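ArsR family transcriptional regulator (Staphylococcus aureus, PDB 6CDB) acts as a zinc- and cobalt-responsive transcriptional repressor of the ArsR family, a helix-turn-helix dimer whose DNA binding is allosterically regulated by zinc. Local coordinates at the interface of chains A and B. Residues are numbered along the deposited sequence; one frame, centred on the assembly and turned at random. Chains: chain A/B, ArsR family transcriptional regulator.

Contact 1: the interface of chains A and B. Residues chain A 67-68, 83-87; chain B 93, 96-97, 100.
B:His97 reaches from the last full turn of its helix into chain A, CG anti to the backbone N (chi1 -175°). Its CB lies 3.8 Å from CB of A:His86, and at CG and CD2 the ring begins to slide under A:Val87. The CG2 methyl of A:Val87 sits over one face, 3.6 Å from the centroid of the B:His97 ring, a CH-pi contact. ND1 of B:His97 meets the carboxylate of A:Asp84 tip to tip, 3.1 Å from OD1, with the two planes 79° apart. CE1 of B:His97 passes 3.2 Å from OD2 of A:Asp83. At the tip, NE2 of B:His97 donates to the backbone O of A:His67 over 2.7 Å, a nearly straight bond (162° at H) whose donor stands above the carbonyl plane.

A:Asp84, A:His86, B:His97 and B:His100 form the intersubunit zinc site of this repressor. NE2 of B:His100 comes to 3.1 Å from OD1 of A:Asp84 and 3.3 Å from ND1 of A:His86, the spacing of groups that share a metal. The edge of the B:His96 ring meets the face of A:His86.

The site joins the start of helix 85-99 in A to the end of the same helix in B, and its hydrogen bond touches the loop after helix 53-65.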
loop_
_atom_site.group_PDB
_atom_site.type_symbol
_atom_site.label_atom_id
_atom_site.label_comp_id
_atom_site.label_asym_id
_atom_site.label_seq_id
_atom_site.Cartn_x
_atom_site.Cartn_y
_atom_site.Cartn_z
ATOM N N HIS A 67 0.128 2.564 13.121
ATOM C CA HIS A 67 -0.648 1.357 13.403
ATOM C C HIS A 67 -0.432 0.292 12.344
ATOM O O HIS A 67 -1.346 -0.461 12.012
ATOM C CB HIS A 67 -2.141 1.663 13.556
ATOM C CG HIS A 67 -2.431 2.658 14.631
ATOM N ND1 HIS A 67 -2.320 2.354 15.972
ATOM C CD2 HIS A 67 -2.795 3.959 14.567
ATOM C CE1 HIS A 67 -2.610 3.426 16.688
ATOM N NE2 HIS A 67 -2.903 4.412 15.859
ATOM N N LEU A 68 0.787 0.213 11.818
ATOM C CA LEU A 68 1.146 -0.833 10.870
ATOM C C LEU A 68 1.855 -2.014 11.524
ATOM O O LEU A 68 1.783 -3.131 11.000
ATOM C CB LEU A 68 2.017 -0.244 9.751
ATOM C CG LEU A 68 1.260 0.826 8.936
ATOM C CD1 LEU A 68 2.167 1.440 7.894
ATOM C CD2 LEU A 68 0.011 0.230 8.295
ATOM N N ASP A 83 0.241 -5.241 12.542
ATOM C CA ASP A 83 -0.712 -4.771 13.543
ATOM C C ASP A 83 -1.954 -5.657 13.604
ATOM O O ASP A 83 -2.337 -6.117 14.683
ATOM C CB ASP A 83 -1.099 -3.319 13.270
ATOM C CG ASP A 83 -2.203 -2.826 14.206
ATOM O OD1 ASP A 83 -1.864 -2.327 15.302
ATOM O OD2 ASP A 83 -3.405 -2.959 13.855
ATOM N N ASP A 84 -2.600 -5.906 12.464
ATOM C CA ASP A 84 -3.767 -6.792 12.439
ATOM C C ASP A 84 -3.887 -7.405 11.047
ATOM O O ASP A 84 -3.011 -7.240 10.193
ATOM C CB ASP A 84 -5.039 -6.045 12.883
ATOM C CG ASP A 84 -5.496 -4.961 11.894
ATOM O OD1 ASP A 84 -6.328 -4.105 12.288
ATOM O OD2 ASP A 84 -5.047 -4.940 10.725
ATOM N N ILE A 85 -5.003 -8.095 10.812
ATOM C CA ILE A 85 -5.170 -8.850 9.575
ATOM C C ILE A 85 -5.299 -7.938 8.348
ATOM O O ILE A 85 -5.003 -8.363 7.224
ATOM C CB ILE A 85 -6.384 -9.783 9.701
ATOM C CG1 ILE A 85 -6.356 -10.789 8.559
ATOM C CG2 ILE A 85 -7.685 -8.969 9.681
ATOM C CD1 ILE A 85 -7.720 -11.298 8.179
ATOM N N HIS A 86 -5.785 -6.704 8.510
ATOM C CA HIS A 86 -5.868 -5.817 7.353
ATOM C C HIS A 86 -4.482 -5.469 6.832
ATOM O O HIS A 86 -4.267 -5.398 5.615
ATOM C CB HIS A 86 -6.640 -4.544 7.711
ATOM C CG HIS A 86 -7.913 -4.816 8.451
ATOM N ND1 HIS A 86 -8.151 -4.346 9.723
ATOM C CD2 HIS A 86 -8.995 -5.558 8.114
ATOM C CE1 HIS A 86 -9.339 -4.760 10.130
ATOM N NE2 HIS A 86 -9.867 -5.503 9.175
ATOM N N VAL A 87 -3.537 -5.240 7.739
ATOM C CA VAL A 87 -2.172 -4.918 7.329
ATOM C C VAL A 87 -1.523 -6.119 6.651
ATOM O O VAL A 87 -0.942 -5.997 5.563
ATOM C CB VAL A 87 -1.362 -4.425 8.540
ATOM C CG1 VAL A 87 0.072 -4.056 8.125
ATOM C CG2 VAL A 87 -2.052 -3.219 9.170
ATOM N N GLN B 93 -8.712 -2.859 2.055
ATOM C CA GLN B 93 -8.221 -3.244 3.374
ATOM C C GLN B 93 -7.487 -2.091 4.040
ATOM O O GLN B 93 -7.658 -1.852 5.242
ATOM C CB GLN B 93 -7.305 -4.472 3.291
ATOM C CG GLN B 93 -8.035 -5.757 2.822
ATOM C CD GLN B 93 -8.760 -6.484 3.945
ATOM O OE1 GLN B 93 -8.238 -6.609 5.054
ATOM N NE2 GLN B 93 -9.974 -6.981 3.655
ATOM N N HIS B 96 -10.139 0.526 5.192
ATOM C CA HIS B 96 -10.827 0.068 6.393
ATOM C C HIS B 96 -9.927 0.152 7.611
ATOM O O HIS B 96 -10.374 0.541 8.697
ATOM C CB HIS B 96 -11.318 -1.359 6.212
ATOM C CG HIS B 96 -11.936 -1.936 7.445
ATOM N ND1 HIS B 96 -13.245 -1.690 7.804
ATOM C CD2 HIS B 96 -11.429 -2.749 8.403
ATOM C CE1 HIS B 96 -13.514 -2.323 8.932
ATOM N NE2 HIS B 96 -12.431 -2.974 9.315
ATOM N N HIS B 97 -8.653 -0.223 7.451
ATOM C CA HIS B 97 -7.718 -0.172 8.569
ATOM C C HIS B 97 -7.508 1.262 9.046
ATOM O O HIS B 97 -7.442 1.525 10.252
ATOM C CB HIS B 97 -6.382 -0.795 8.160
ATOM C CG HIS B 97 -5.400 -0.902 9.283
ATOM N ND1 HIS B 97 -5.576 -1.766 10.342
ATOM C CD2 HIS B 97 -4.243 -0.241 9.523
ATOM C CE1 HIS B 97 -4.555 -1.652 11.172
ATOM N NE2 HIS B 97 -3.733 -0.730 10.699
ATOM N N HIS B 100 -11.076 2.106 11.009
ATOM C CA HIS B 100 -11.601 1.493 12.217
ATOM C C HIS B 100 -10.845 1.998 13.449
ATOM O O HIS B 100 -9.715 2.485 13.345
ATOM C CB HIS B 100 -11.578 -0.039 12.104
ATOM C CG HIS B 100 -10.216 -0.670 12.174
ATOM N ND1 HIS B 100 -9.440 -0.659 13.315
ATOM C CD2 HIS B 100 -9.529 -1.401 11.263
ATOM C CE1 HIS B 100 -8.316 -1.322 13.091
ATOM N NE2 HIS B 100 -8.345 -1.781 11.851
#

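Contact 2: the interface of chains A and B. Residues chain A 6-8, 12, 15, 19; chain B 95, 98-99.
B:Asn99, the residue with most surface buried here, is the last of helix 85-99 and pushes its amide against the N-terminal segment of chain A. Its chi1 of -126° is off the staggered positions, and this swings the amide across to A:Glu7 and A:Thr12. ND2 of B:Asn99 donates to the backbone O of A:Glu7 at 2.8 Å, with that oxygen in the plane of the amide but the N-H arriving from above the carbonyl plane. The same oxygen of A:Glu7 takes a second bond nearly along its C=O axis, from OG1 of A:Thr12 at 3.1 Å, so two donors fix it. OG1 of A:Thr12 also lies 3.3 Å from OD1 of B:Asn99, a weak bond at best. OE1 of the extended A:Glu7 side chain comes to 2.9 Å from OD1 of B:Asn99; as modelled, these two acceptors clash unless the carboxyl carries a proton, which is not seen.

B:Ala98 contributes its carbonyl. The A:Arg15 chain bends at chi3 so that NH2, edge-on, donates to O of B:Ala98 at 3.0 Å (163° at H), with NE making a weak second approach. A positive guanidinium here would suit the negative end of the helix dipole.

Alongside the polar contacts, CD1 of A:Ile8 packs against CG2 of B:Ile95 at 3.6 Å. Together these contacts fasten the N-terminal segment and helix 10-23 of one subunit to the C-terminal helix of the other, supporting the dimer.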
loop_
_atom_site.group_PDB
_atom_site.type_symbol
_atom_site.label_atom_id
_atom_site.label_comp_id
_atom_site.label_asym_id
_atom_site.label_seq_id
_atom_site.Cartn_x
_atom_site.Cartn_y
_atom_site.Cartn_z
ATOM N N SER A 6 -18.073 1.945 4.975
ATOM C CA SER A 6 -18.311 3.321 4.540
ATOM C C SER A 6 -17.331 4.290 5.213
ATOM O O SER A 6 -16.181 3.933 5.466
ATOM C CB SER A 6 -19.763 3.736 4.831
ATOM O OG SER A 6 -20.688 2.993 4.049
ATOM N N GLU A 7 -17.791 5.521 5.472
ATOM C CA GLU A 7 -17.021 6.533 6.207
ATOM C C GLU A 7 -15.745 6.939 5.460
ATOM O O GLU A 7 -14.702 7.194 6.069
ATOM C CB GLU A 7 -16.700 6.051 7.630
ATOM C CG GLU A 7 -16.422 7.158 8.658
ATOM C CD GLU A 7 -15.961 6.604 10.006
ATOM O OE1 GLU A 7 -14.890 7.031 10.502
ATOM O OE2 GLU A 7 -16.671 5.734 10.565
ATOM N N ILE A 8 -15.823 7.023 4.131
ATOM C CA ILE A 8 -14.701 7.515 3.320
ATOM C C ILE A 8 -14.850 9.036 3.257
ATOM O O ILE A 8 -15.595 9.597 2.447
ATOM C CB ILE A 8 -14.643 6.855 1.938
ATOM C CG1 ILE A 8 -13.853 5.534 2.003
ATOM C CG2 ILE A 8 -13.985 7.776 0.889
ATOM C CD1 ILE A 8 -14.531 4.394 2.758
ATOM N N THR A 12 -9.875 10.169 6.233
ATOM C CA THR A 12 -9.545 8.770 5.987
ATOM C C THR A 12 -8.531 8.635 4.860
ATOM O O THR A 12 -7.522 7.936 5.003
ATOM C CB THR A 12 -10.801 7.963 5.649
ATOM O OG1 THR A 12 -11.781 8.133 6.680
ATOM C CG2 THR A 12 -10.439 6.479 5.533
ATOM N N ARG A 15 -5.045 9.709 5.867
ATOM C CA ARG A 15 -4.340 8.689 6.645
ATOM C C ARG A 15 -3.903 7.527 5.760
ATOM O O ARG A 15 -2.781 7.030 5.895
ATOM C CB ARG A 15 -5.211 8.201 7.805
ATOM C CG ARG A 15 -5.676 9.335 8.713
ATOM C CD ARG A 15 -6.097 8.856 10.094
ATOM N NE ARG A 15 -7.294 8.020 10.046
ATOM C CZ ARG A 15 -8.542 8.486 9.985
ATOM N NH1 ARG A 15 -8.773 9.797 9.964
ATOM N NH2 ARG A 15 -9.562 7.639 9.939
ATOM N N ILE A 19 -0.124 6.018 5.176
ATOM C CA ILE A 19 0.247 4.611 5.237
ATOM C C ILE A 19 1.067 4.228 4.017
ATOM O O ILE A 19 2.142 3.623 4.140
ATOM C CB ILE A 19 -1.002 3.724 5.376
ATOM C CG1 ILE A 19 -1.576 3.848 6.791
ATOM C CG2 ILE A 19 -0.658 2.262 5.040
ATOM C CD1 ILE A 19 -2.963 3.283 6.933
ATOM N N ILE B 95 -7.990 1.163 3.477
ATOM C CA ILE B 95 -8.975 2.186 3.834
ATOM C C ILE B 95 -9.703 1.790 5.113
ATOM O O ILE B 95 -9.847 2.596 6.042
ATOM C CB ILE B 95 -9.959 2.416 2.671
ATOM C CG1 ILE B 95 -9.241 3.039 1.477
ATOM C CG2 ILE B 95 -11.137 3.299 3.097
ATOM C CD1 ILE B 95 -10.108 3.171 0.240
ATOM N N ALA B 98 -7.367 2.196 8.109
ATOM C CA ALA B 98 -7.313 3.607 8.481
ATOM C C ALA B 98 -8.571 4.025 9.226
ATOM O O ALA B 98 -8.507 4.834 10.157
ATOM C CB ALA B 98 -7.126 4.471 7.234
ATOM N N ASN B 99 -9.718 3.458 8.856
ATOM C CA ASN B 99 -10.973 3.955 9.398
ATOM C C ASN B 99 -11.289 3.402 10.781
ATOM O O ASN B 99 -11.748 4.150 11.651
ATOM C CB ASN B 99 -12.110 3.635 8.438
ATOM C CG ASN B 99 -12.891 4.858 8.067
ATOM O OD1 ASN B 99 -12.852 5.865 8.777
ATOM N ND2 ASN B 99 -13.601 4.792 6.948
#

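Contact 3: the interface of chains A and B. Residues chain A 23, 25-26, 29-30, 33, 91, 94-95, 98; chain B 12-13, 16-17, 20.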
loop_
_atom_site.group_PDB
_atom_site.type_symbol
_atom_site.label_atom_id
_atom_site.label_comp_id
_atom_site.label_asym_id
_atom_site.label_seq_id
_atom_site.Cartn_x
_atom_site.Cartn_y
_atom_site.Cartn_z
ATOM N N LEU A 23 5.031 3.143 3.678
ATOM C CA LEU A 23 5.438 1.867 3.107
ATOM C C LEU A 23 6.218 2.022 1.811
ATOM O O LEU A 23 6.691 1.016 1.278
ATOM C CB LEU A 23 4.214 0.973 2.866
ATOM C CG LEU A 23 3.459 0.458 4.088
ATOM C CD1 LEU A 23 2.144 -0.148 3.649
ATOM C CD2 LEU A 23 4.309 -0.581 4.838
ATOM N N ASP A 25 9.135 2.427 0.977
ATOM C CA ASP A 25 10.516 2.414 1.461
ATOM C C ASP A 25 10.997 0.972 1.430
ATOM O O ASP A 25 10.389 0.117 2.079
ATOM C CB ASP A 25 10.593 2.997 2.878
ATOM C CG ASP A 25 12.012 3.006 3.448
ATOM O OD1 ASP A 25 12.554 4.100 3.693
ATOM O OD2 ASP A 25 12.579 1.927 3.676
ATOM N N TYR A 26 12.080 0.707 0.686
ATOM C CA TYR A 26 12.511 -0.672 0.438
ATOM C C TYR A 26 12.782 -1.427 1.733
ATOM O O TYR A 26 12.354 -2.577 1.901
ATOM C CB TYR A 26 13.759 -0.675 -0.441
ATOM C CG TYR A 26 14.344 -2.046 -0.705
ATOM C CD1 TYR A 26 13.660 -2.973 -1.481
ATOM C CD2 TYR A 26 15.593 -2.395 -0.209
ATOM C CE1 TYR A 26 14.180 -4.214 -1.742
ATOM C CE2 TYR A 26 16.135 -3.651 -0.464
ATOM C CZ TYR A 26 15.419 -4.554 -1.232
ATOM O OH TYR A 26 15.930 -5.795 -1.498
ATOM N N ILE A 29 9.634 -2.139 3.638
ATOM C CA ILE A 29 8.961 -3.284 3.033
ATOM C C ILE A 29 9.642 -4.589 3.446
ATOM O O ILE A 29 8.977 -5.604 3.686
ATOM C CB ILE A 29 8.909 -3.116 1.505
ATOM C CG1 ILE A 29 7.896 -2.018 1.133
ATOM C CG2 ILE A 29 8.559 -4.435 0.817
ATOM C CD1 ILE A 29 6.500 -2.245 1.750
ATOM N N ARG A 30 10.975 -4.585 3.551
ATOM C CA ARG A 30 11.664 -5.809 3.961
ATOM C C ARG A 30 11.332 -6.170 5.402
ATOM O O ARG A 30 11.112 -7.351 5.734
ATOM C CB ARG A 30 13.178 -5.652 3.778
ATOM C CG ARG A 30 13.639 -5.720 2.329
ATOM C CD ARG A 30 15.037 -6.317 2.269
ATOM N NE ARG A 30 16.012 -5.422 2.870
ATOM C CZ ARG A 30 17.124 -5.804 3.498
ATOM N NH1 ARG A 30 17.437 -7.096 3.640
ATOM N NH2 ARG A 30 17.923 -4.877 3.994
ATOM N N GLU A 33 7.685 -7.495 5.376
ATOM C CA GLU A 33 7.572 -8.848 4.847
ATOM C C GLU A 33 8.100 -9.870 5.856
ATOM O O GLU A 33 7.473 -10.920 6.076
ATOM C CB GLU A 33 8.303 -8.933 3.507
ATOM C CG GLU A 33 7.995 -10.177 2.681
ATOM C CD GLU A 33 8.894 -11.346 3.027
ATOM O OE1 GLU A 33 10.017 -11.096 3.510
ATOM O OE2 GLU A 33 8.472 -12.503 2.828
ATOM N N LEU A 91 -0.486 -6.218 2.608
ATOM C CA LEU A 91 0.898 -6.475 2.208
ATOM C C LEU A 91 1.022 -7.719 1.334
ATOM O O LEU A 91 1.649 -7.675 0.264
ATOM C CB LEU A 91 1.780 -6.623 3.445
ATOM C CG LEU A 91 3.266 -6.760 3.128
ATOM C CD1 LEU A 91 3.835 -5.427 2.628
ATOM C CD2 LEU A 91 4.020 -7.296 4.344
ATOM N N ALA A 94 -0.417 -7.238 -2.096
ATOM C CA ALA A 94 0.505 -6.452 -2.922
ATOM C C ALA A 94 1.684 -7.297 -3.412
ATOM O O ALA A 94 2.063 -7.220 -4.588
ATOM C CB ALA A 94 1.004 -5.238 -2.139
ATOM N N ILE A 95 2.277 -8.106 -2.528
ATOM C CA ILE A 95 3.421 -8.936 -2.911
ATOM C C ILE A 95 3.014 -9.919 -4.001
ATOM O O ILE A 95 3.702 -10.065 -5.021
ATOM C CB ILE A 95 3.996 -9.662 -1.680
ATOM C CG1 ILE A 95 4.615 -8.661 -0.709
ATOM C CG2 ILE A 95 5.035 -10.716 -2.083
ATOM C CD1 ILE A 95 5.082 -9.279 0.595
ATOM N N ALA A 98 2.539 -8.063 -7.307
ATOM C CA ALA A 98 3.848 -7.818 -7.905
ATOM C C ALA A 98 4.408 -9.084 -8.534
ATOM O O ALA A 98 5.057 -9.027 -9.584
ATOM C CB ALA A 98 4.815 -7.280 -6.849
ATOM N N THR B 12 11.031 -8.764 -6.425
ATOM C CA THR B 12 9.640 -8.655 -6.003
ATOM C C THR B 12 9.453 -7.513 -5.014
ATOM O O THR B 12 8.553 -6.683 -5.175
ATOM C CB THR B 12 9.154 -9.964 -5.375
ATOM O OG1 THR B 12 9.380 -11.051 -6.281
ATOM C CG2 THR B 12 7.657 -9.861 -5.071
ATOM N N LEU B 13 10.292 -7.463 -3.973
ATOM C CA LEU B 13 10.111 -6.437 -2.950
ATOM C C LEU B 13 10.435 -5.050 -3.488
ATOM O O LEU B 13 9.864 -4.060 -3.025
ATOM C CB LEU B 13 10.958 -6.757 -1.713
ATOM C CG LEU B 13 10.587 -8.051 -0.959
ATOM C CD1 LEU B 13 11.239 -8.095 0.423
ATOM C CD2 LEU B 13 9.061 -8.223 -0.853
ATOM N N VAL B 16 7.216 -4.129 -5.234
ATOM C CA VAL B 16 6.282 -3.792 -4.155
ATOM C C VAL B 16 6.555 -2.381 -3.636
ATOM O O VAL B 16 5.634 -1.569 -3.433
ATOM C CB VAL B 16 6.384 -4.838 -3.028
ATOM C CG1 VAL B 16 5.744 -4.311 -1.759
ATOM C CG2 VAL B 16 5.729 -6.145 -3.453
ATOM N N THR B 17 7.832 -2.075 -3.411
ATOM C CA THR B 17 8.229 -0.731 -3.013
ATOM C C THR B 17 7.752 0.315 -4.016
ATOM O O THR B 17 7.261 1.378 -3.622
ATOM C CB THR B 17 9.751 -0.669 -2.843
ATOM O OG1 THR B 17 10.157 -1.627 -1.862
ATOM C CG2 THR B 17 10.195 0.720 -2.393
ATOM N N PHE B 20 3.928 0.914 -3.570
ATOM C CA PHE B 20 3.575 1.755 -2.428
ATOM C C PHE B 20 4.073 3.186 -2.604
ATOM O O PHE B 20 3.436 4.132 -2.124
ATOM C CB PHE B 20 4.133 1.153 -1.139
ATOM C CG PHE B 20 3.418 -0.097 -0.695
ATOM C CD1 PHE B 20 2.049 -0.096 -0.510
ATOM C CD2 PHE B 20 4.114 -1.275 -0.491
ATOM C CE1 PHE B 20 1.376 -1.258 -0.104
ATOM C CE2 PHE B 20 3.455 -2.443 -0.087
ATOM C CZ PHE B 20 2.074 -2.428 0.097
#
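The tight part of this contact, which has no polar bond across it, is built round B:Phe20, whose ring enters between helices 10-23, 26-37 and 85-99 of chain A. CB of A:Leu23 covers one face toward the rim, 3.8 Å from CG of B:Phe20, the two side chains running alongside and pointing the same way. A:Ile29 crosses obliquely and brings its terminal methyl CD1 to 3.4 Å from CD2 of B:Phe20. At the ring tip, CZ of B:Phe20 stops 3.7 Å from the CB methyl of A:Ala94. B:Val16 extends the core with its branches divided: CG1 turns to CG2 of A:Ile29, while CG2 drops onto helix 85-99, 3.7 Å from both CA of A:Ile95 and CB of A:Ala98. The small side chains of A:Ala94 and A:Ala98 may let the helices approach.

Packing loosens at B:Leu13, although it buries the most surface here. Its CD1 lies 3.9 Å from CG of A:Arg30, and its CD2 is 4.2 Å from CG of A:Glu33. It therefore crosses the aliphatic stems of two charged residues at about a right angle, and their polar tips bond to nothing across the boundary.

B:Thr17 sits beside A:Tyr26, its hydroxyl turned over the start of helix 26-37. With no acceptor in chain A within reach, OG1 of B:Thr17 is satisfied within its own helix, donating to the backbone O of B:Leu13 at 2.7 Å.

The C-alpha centres of contacts 1 and 2 are about 10 Å apart, while that of contact 3 lies about 16 Å from contact 1 and 21 Å from contact 2. Helix 85-99 takes part in all three, and helix 10-23 in contacts 2 and 3. Residues 12, 95 and 98 recur in contacts 2 and 3 with the chains exchanged, so by the two-fold symmetry each copy of contact 2 runs on into a copy of contact 3. Because helix 85-99 carries contact 1 as well as contacts 2 and 3, it is a plausible route by which zinc could influence the whole assembly.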